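Local coordinates for rhamnose ABC transporter, periplasmic rhamnose-binding protein (Kribbella flavida, PDB 4KVF) that probably binds a carbohydrate, presumably rhamnose, outside the cell membrane and passes it to an ABC transporter for import, at residues Q146-S151 with G327-F332; E150-M155 with V228-T233. All blocks are in the same frame, centred on the assembly; numbering follows the deposited sequence.

Contact 1: residues Q146-S151 with G327-F332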
loop_
_atom_site.group_PDB
_atom_site.type_symbol
_atom_site.label_atom_id
_atom_site.label_comp_id
_atom_site.label_asym_id
_atom_site.label_seq_id
_atom_site.Cartn_x
_atom_site.Cartn_y
_atom_site.Cartn_z
ATOM N N GLN A 146 -10.102 3.176 4.689
ATOM C CA GLN A 146 -11.493 2.869 4.370
ATOM C C GLN A 146 -11.530 1.841 3.250
ATOM O O GLN A 146 -12.278 0.853 3.313
ATOM C CB GLN A 146 -12.246 4.134 3.933
ATOM C CG GLN A 146 -13.712 3.909 3.631
ATOM C CD GLN A 146 -14.485 3.410 4.839
ATOM O OE1 GLN A 146 -14.191 3.774 5.981
ATOM N NE2 GLN A 146 -15.483 2.570 4.591
ATOM N N GLY A 147 -10.726 2.086 2.218
ATOM C CA GLY A 147 -10.690 1.191 1.068
ATOM C C GLY A 147 -10.285 -0.211 1.475
ATOM O O GLY A 147 -10.877 -1.211 1.049
ATOM N N ILE A 148 -9.271 -0.289 2.327
ATOM C CA ILE A 148 -8.731 -1.575 2.738
ATOM C C ILE A 148 -9.764 -2.303 3.598
ATOM O O ILE A 148 -10.084 -3.467 3.361
ATOM C CB ILE A 148 -7.383 -1.396 3.474
ATOM C CG1 ILE A 148 -6.313 -0.964 2.468
ATOM C CG2 ILE A 148 -6.936 -2.699 4.126
ATOM C CD1 ILE A 148 -5.028 -0.474 3.098
ATOM N N GLY A 149 -10.321 -1.608 4.582
ATOM C CA GLY A 149 -11.305 -2.217 5.464
ATOM C C GLY A 149 -12.569 -2.685 4.764
ATOM O O GLY A 149 -13.117 -3.754 5.085
ATOM N N GLU A 150 -13.038 -1.888 3.805
ATOM C CA GLU A 150 -14.201 -2.265 3.002
ATOM C C GLU A 150 -13.914 -3.525 2.207
ATOM O O GLU A 150 -14.745 -4.439 2.149
ATOM C CB GLU A 150 -14.605 -1.143 2.037
ATOM C CG GLU A 150 -15.450 -0.067 2.662
ATOM C CD GLU A 150 -15.680 1.090 1.718
ATOM O OE1 GLU A 150 -16.402 2.037 2.097
ATOM O OE2 GLU A 150 -15.123 1.055 0.600
ATOM N N SER A 151 -12.736 -3.562 1.590
ATOM C CA SER A 151 -12.356 -4.696 0.759
ATOM C C SER A 151 -12.275 -5.974 1.584
ATOM O O SER A 151 -12.735 -7.030 1.159
ATOM C CB SER A 151 -11.013 -4.427 0.086
ATOM O OG SER A 151 -10.562 -5.595 -0.575
ATOM N N GLY A 327 -6.002 4.025 -5.754
ATOM C CA GLY A 327 -7.300 3.467 -6.082
ATOM C C GLY A 327 -7.737 2.529 -4.979
ATOM O O GLY A 327 -7.090 2.453 -3.933
ATOM N N PRO A 328 -8.847 1.822 -5.195
ATOM C CA PRO A 328 -9.215 0.777 -4.237
ATOM C C PRO A 328 -8.128 -0.296 -4.247
ATOM O O PRO A 328 -7.344 -0.350 -5.205
ATOM C CB PRO A 328 -10.524 0.221 -4.818
ATOM C CG PRO A 328 -11.046 1.306 -5.698
ATOM C CD PRO A 328 -9.837 1.969 -6.276
ATOM N N PRO A 329 -8.070 -1.142 -3.201
ATOM C CA PRO A 329 -7.097 -2.241 -3.180
ATOM C C PRO A 329 -7.228 -3.124 -4.412
ATOM O O PRO A 329 -8.327 -3.276 -4.950
ATOM C CB PRO A 329 -7.498 -3.037 -1.937
ATOM C CG PRO A 329 -8.144 -1.998 -1.043
ATOM C CD PRO A 329 -8.895 -1.102 -1.975
ATOM N N THR A 330 -6.106 -3.677 -4.864
ATOM C CA THR A 330 -6.110 -4.617 -5.973
ATOM C C THR A 330 -6.491 -5.984 -5.424
ATOM O O THR A 330 -5.974 -6.396 -4.389
ATOM C CB THR A 330 -4.714 -4.726 -6.624
ATOM O OG1 THR A 330 -4.365 -3.476 -7.236
ATOM C CG2 THR A 330 -4.690 -5.840 -7.674
ATOM N N GLU A 331 -7.401 -6.673 -6.106
ATOM C CA GLU A 331 -7.781 -8.024 -5.713
ATOM C C GLU A 331 -7.021 -9.060 -6.518
ATOM O O GLU A 331 -6.966 -8.990 -7.746
ATOM C CB GLU A 331 -9.276 -8.253 -5.910
ATOM C CG GLU A 331 -10.157 -7.575 -4.894
ATOM C CD GLU A 331 -11.534 -8.197 -4.860
ATOM O OE1 GLU A 331 -11.738 -9.180 -5.602
ATOM O OE2 GLU A 331 -12.404 -7.711 -4.106
ATOM N N PHE A 332 -6.457 -10.037 -5.825
ATOM C CA PHE A 332 -5.730 -11.106 -6.494
ATOM C C PHE A 332 -6.511 -12.417 -6.469
ATOM O O PHE A 332 -7.072 -12.794 -5.441
ATOM C CB PHE A 332 -4.349 -11.274 -5.857
ATOM C CG PHE A 332 -3.525 -10.019 -5.868
ATOM C CD1 PHE A 332 -2.737 -9.701 -6.960
ATOM C CD2 PHE A 332 -3.554 -9.143 -4.791
ATOM C CE1 PHE A 332 -1.972 -8.539 -6.973
ATOM C CE2 PHE A 332 -2.798 -7.976 -4.796
ATOM C CZ PHE A 332 -2.006 -7.673 -5.887
#
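The third crossing between the two lobes of this type I periplasmic binding fold presses P329 against the start of helix 145-159, at G147, I148 and S151. The chain leaves strand 323-325 of one lobe through the loop at G327 and P328 and enters strand 330-332 on the other, a route consistent with a hinge of such proteins. P329 does most of the touching, with the outer corner of its ring laid into the helix surface. Its CG lies 3.5 Å from G147 O and 3.8 Å from I148 CA, while S151 CB meets that same CG at 3.9 Å. The CA atoms of G147 and P328 are 5.5 Å apart; a side chain on G147 would point at the proline loop, its CB about 3.6 Å from P329 CD. I148 adds a looser flank, its CG1 4.1 Å from P329 CG. S151 turns OG anti to its backbone N (chi1 172°), a little farther from the ring than CB. All these contacts are van der Waals; G147 O keeps its helical bond from S151 N. Reduced to an alanine, P329 would lose CG and CD, which would probably open a gap over G147 and leave S151 CB without its mate. Across one turn of the helix, Q146 NE2 bonds E150 OE1 at 2.7 Å, nearly straight (166°) but from above the carboxylate plane. The ring also rests on A277 of strand 276-278, which pairs antiparallel with strand 330-332, and I148 reaches W181 of helix 176-189.

Contact 2: residues E150-M155 with V228-T233; sequences ESLVKM and VIVSPT
L152 projects from helix 145-159 onto strand 226-231 and the residues that follow, where its two methyl branches are shared between V230 and P232. CG stands anti to the carbonyl carbon (chi1 -67°), a turn that carries the isobutyl group out toward the strand. CD2 meets V230 CG1 at 3.8 Å, and L152 CB backs this up at 4.1 Å from the same methyl. V230 presents that branch by setting CG1 anti to its backbone N (chi1 -179°), so one methyl of the valine faces both the stem and a tip of the leucine. The other branch of L152, CD1, reaches P232 CB at 4.0 Å, the two side chains crossing at about a right angle. P232 sits at the centre of an inverse gamma turn, closed by a weak bond from T233 N to S231 O, which bends the chain away from the strand direction. All three residues are buried, and hydrocarbon alone meets across the contact. Past the turn, T233 caps helix 234-245 through its OG1 on G236 N. Strand 226-231 runs between strands 164-170 and 254-257 of the parallel sheet of this lobe. Helix 145-159 lies over a face of that sheet, with M155 and V230 both touching T256, while V153 of the helix packs on helix 176-189.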
loop_
_atom_site.group_PDB
_atom_site.type_symbol
_atom_site.label_atom_id
_atom_site.label_comp_id
_atom_site.label_asym_id
_atom_site.label_seq_id
_atom_site.Cartn_x
_atom_site.Cartn_y
_atom_site.Cartn_z
ATOM N N GLU A 150 -13.038 -1.888 3.805
ATOM C CA GLU A 150 -14.201 -2.265 3.002
ATOM C C GLU A 150 -13.914 -3.525 2.207
ATOM O O GLU A 150 -14.745 -4.439 2.149
ATOM C CB GLU A 150 -14.605 -1.143 2.037
ATOM C CG GLU A 150 -15.450 -0.067 2.662
ATOM C CD GLU A 150 -15.680 1.090 1.718
ATOM O OE1 GLU A 150 -16.402 2.037 2.097
ATOM O OE2 GLU A 150 -15.123 1.055 0.600
ATOM N N SER A 151 -12.736 -3.562 1.590
ATOM C CA SER A 151 -12.356 -4.696 0.759
ATOM C C SER A 151 -12.275 -5.974 1.584
ATOM O O SER A 151 -12.735 -7.030 1.159
ATOM C CB SER A 151 -11.013 -4.427 0.086
ATOM O OG SER A 151 -10.562 -5.595 -0.575
ATOM N N LEU A 152 -11.700 -5.866 2.779
ATOM C CA LEU A 152 -11.577 -7.036 3.646
ATOM C C LEU A 152 -12.958 -7.579 4.012
ATOM O O LEU A 152 -13.206 -8.783 3.931
ATOM C CB LEU A 152 -10.756 -6.695 4.905
ATOM C CG LEU A 152 -9.273 -6.390 4.631
ATOM C CD1 LEU A 152 -8.602 -5.809 5.868
ATOM C CD2 LEU A 152 -8.532 -7.642 4.168
ATOM N N VAL A 153 -13.882 -6.694 4.374
ATOM C CA VAL A 153 -15.220 -7.155 4.728
ATOM C C VAL A 153 -15.980 -7.691 3.517
ATOM O O VAL A 153 -16.651 -8.714 3.608
ATOM C CB VAL A 153 -16.035 -6.080 5.471
ATOM C CG1 VAL A 153 -17.470 -6.559 5.699
ATOM C CG2 VAL A 153 -15.373 -5.794 6.810
ATOM N N LYS A 154 -15.830 -7.014 2.377
ATOM C CA LYS A 154 -16.477 -7.453 1.136
ATOM C C LYS A 154 -16.013 -8.852 0.739
ATOM O O LYS A 154 -16.828 -9.704 0.406
ATOM C CB LYS A 154 -16.204 -6.465 -0.001
ATOM C CG LYS A 154 -16.836 -6.868 -1.326
ATOM C CD LYS A 154 -16.473 -5.888 -2.445
ATOM C CE LYS A 154 -17.344 -6.104 -3.684
HETATM N N MSE A 155 -14.704 -9.090 0.782
HETATM C CA MSE A 155 -14.177 -10.421 0.469
HETATM C C MSE A 155 -14.635 -11.460 1.493
HETATM O O MSE A 155 -15.032 -12.567 1.126
HETATM C CB MSE A 155 -12.644 -10.392 0.357
HETATM C CG MSE A 155 -12.150 -9.575 -0.845
HETATM SE SE MSE A 155 -10.218 -9.647 -1.100
HETATM C CE MSE A 155 -9.663 -8.969 0.644
ATOM N N VAL A 228 -14.450 -17.810 7.771
ATOM C CA VAL A 228 -13.366 -17.069 7.143
ATOM C C VAL A 228 -12.386 -16.574 8.184
ATOM O O VAL A 228 -12.793 -16.052 9.216
ATOM C CB VAL A 228 -13.890 -15.829 6.373
ATOM C CG1 VAL A 228 -12.780 -15.213 5.536
ATOM C CG2 VAL A 228 -15.075 -16.199 5.477
ATOM N N ILE A 229 -11.095 -16.738 7.909
ATOM C CA ILE A 229 -10.067 -16.029 8.649
ATOM C C ILE A 229 -9.594 -14.906 7.745
ATOM O O ILE A 229 -9.208 -15.160 6.604
ATOM C CB ILE A 229 -8.865 -16.931 8.985
ATOM C CG1 ILE A 229 -9.307 -18.087 9.887
ATOM C CG2 ILE A 229 -7.762 -16.107 9.638
ATOM C CD1 ILE A 229 -8.183 -18.996 10.327
ATOM N N VAL A 230 -9.635 -13.670 8.248
ATOM C CA VAL A 230 -9.162 -12.505 7.507
ATOM C C VAL A 230 -7.854 -12.063 8.151
ATOM O O VAL A 230 -7.837 -11.713 9.324
ATOM C CB VAL A 230 -10.155 -11.308 7.616
ATOM C CG1 VAL A 230 -9.653 -10.105 6.825
ATOM C CG2 VAL A 230 -11.555 -11.709 7.150
ATOM N N SER A 231 -6.756 -12.093 7.404
ATOM C CA SER A 231 -5.465 -11.719 7.979
ATOM C C SER A 231 -4.862 -10.553 7.219
ATOM O O SER A 231 -4.292 -10.746 6.144
ATOM C CB SER A 231 -4.515 -12.921 7.962
ATOM O OG SER A 231 -3.360 -12.668 8.745
ATOM N N PRO A 232 -4.995 -9.334 7.772
ATOM C CA PRO A 232 -4.497 -8.121 7.120
ATOM C C PRO A 232 -3.014 -7.920 7.408
ATOM O O PRO A 232 -2.596 -6.881 7.914
ATOM C CB PRO A 232 -5.337 -7.017 7.762
ATOM C CG PRO A 232 -5.590 -7.527 9.160
ATOM C CD PRO A 232 -5.761 -9.036 8.999
ATOM N N THR A 233 -2.235 -8.951 7.104
ATOM C CA THR A 233 -0.781 -8.908 7.236
ATOM C C THR A 233 -0.230 -9.944 6.280
ATOM O O THR A 233 -0.756 -11.056 6.221
ATOM C CB THR A 233 -0.321 -9.228 8.667
ATOM O OG1 THR A 233 0.915 -9.962 8.623
ATOM C CG2 THR A 233 -1.347 -10.072 9.394
#

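How the contacts relate
Contacts 1 and 2 use successive turns of helix 145-159, centres about 9 Å apart; their segments overlap at E150 and S151, of which only S151 touches a partner segment, at P329. Contact 2 belongs to the buried core of one lobe, where a leucine, a valine and a proline join the helix to its own parallel sheet. Contact 1 is only partly buried and joins the beginning of the helix to the chain arriving from the other lobe; there the proline ring meets mainly backbone and short side chains. Both rest on apolar packing, but charge gathers beside contact 1: E331 pairs with K275, and its OE2 lies 3.8 Å from CG of M155, a selenomethionine, linking the two sites.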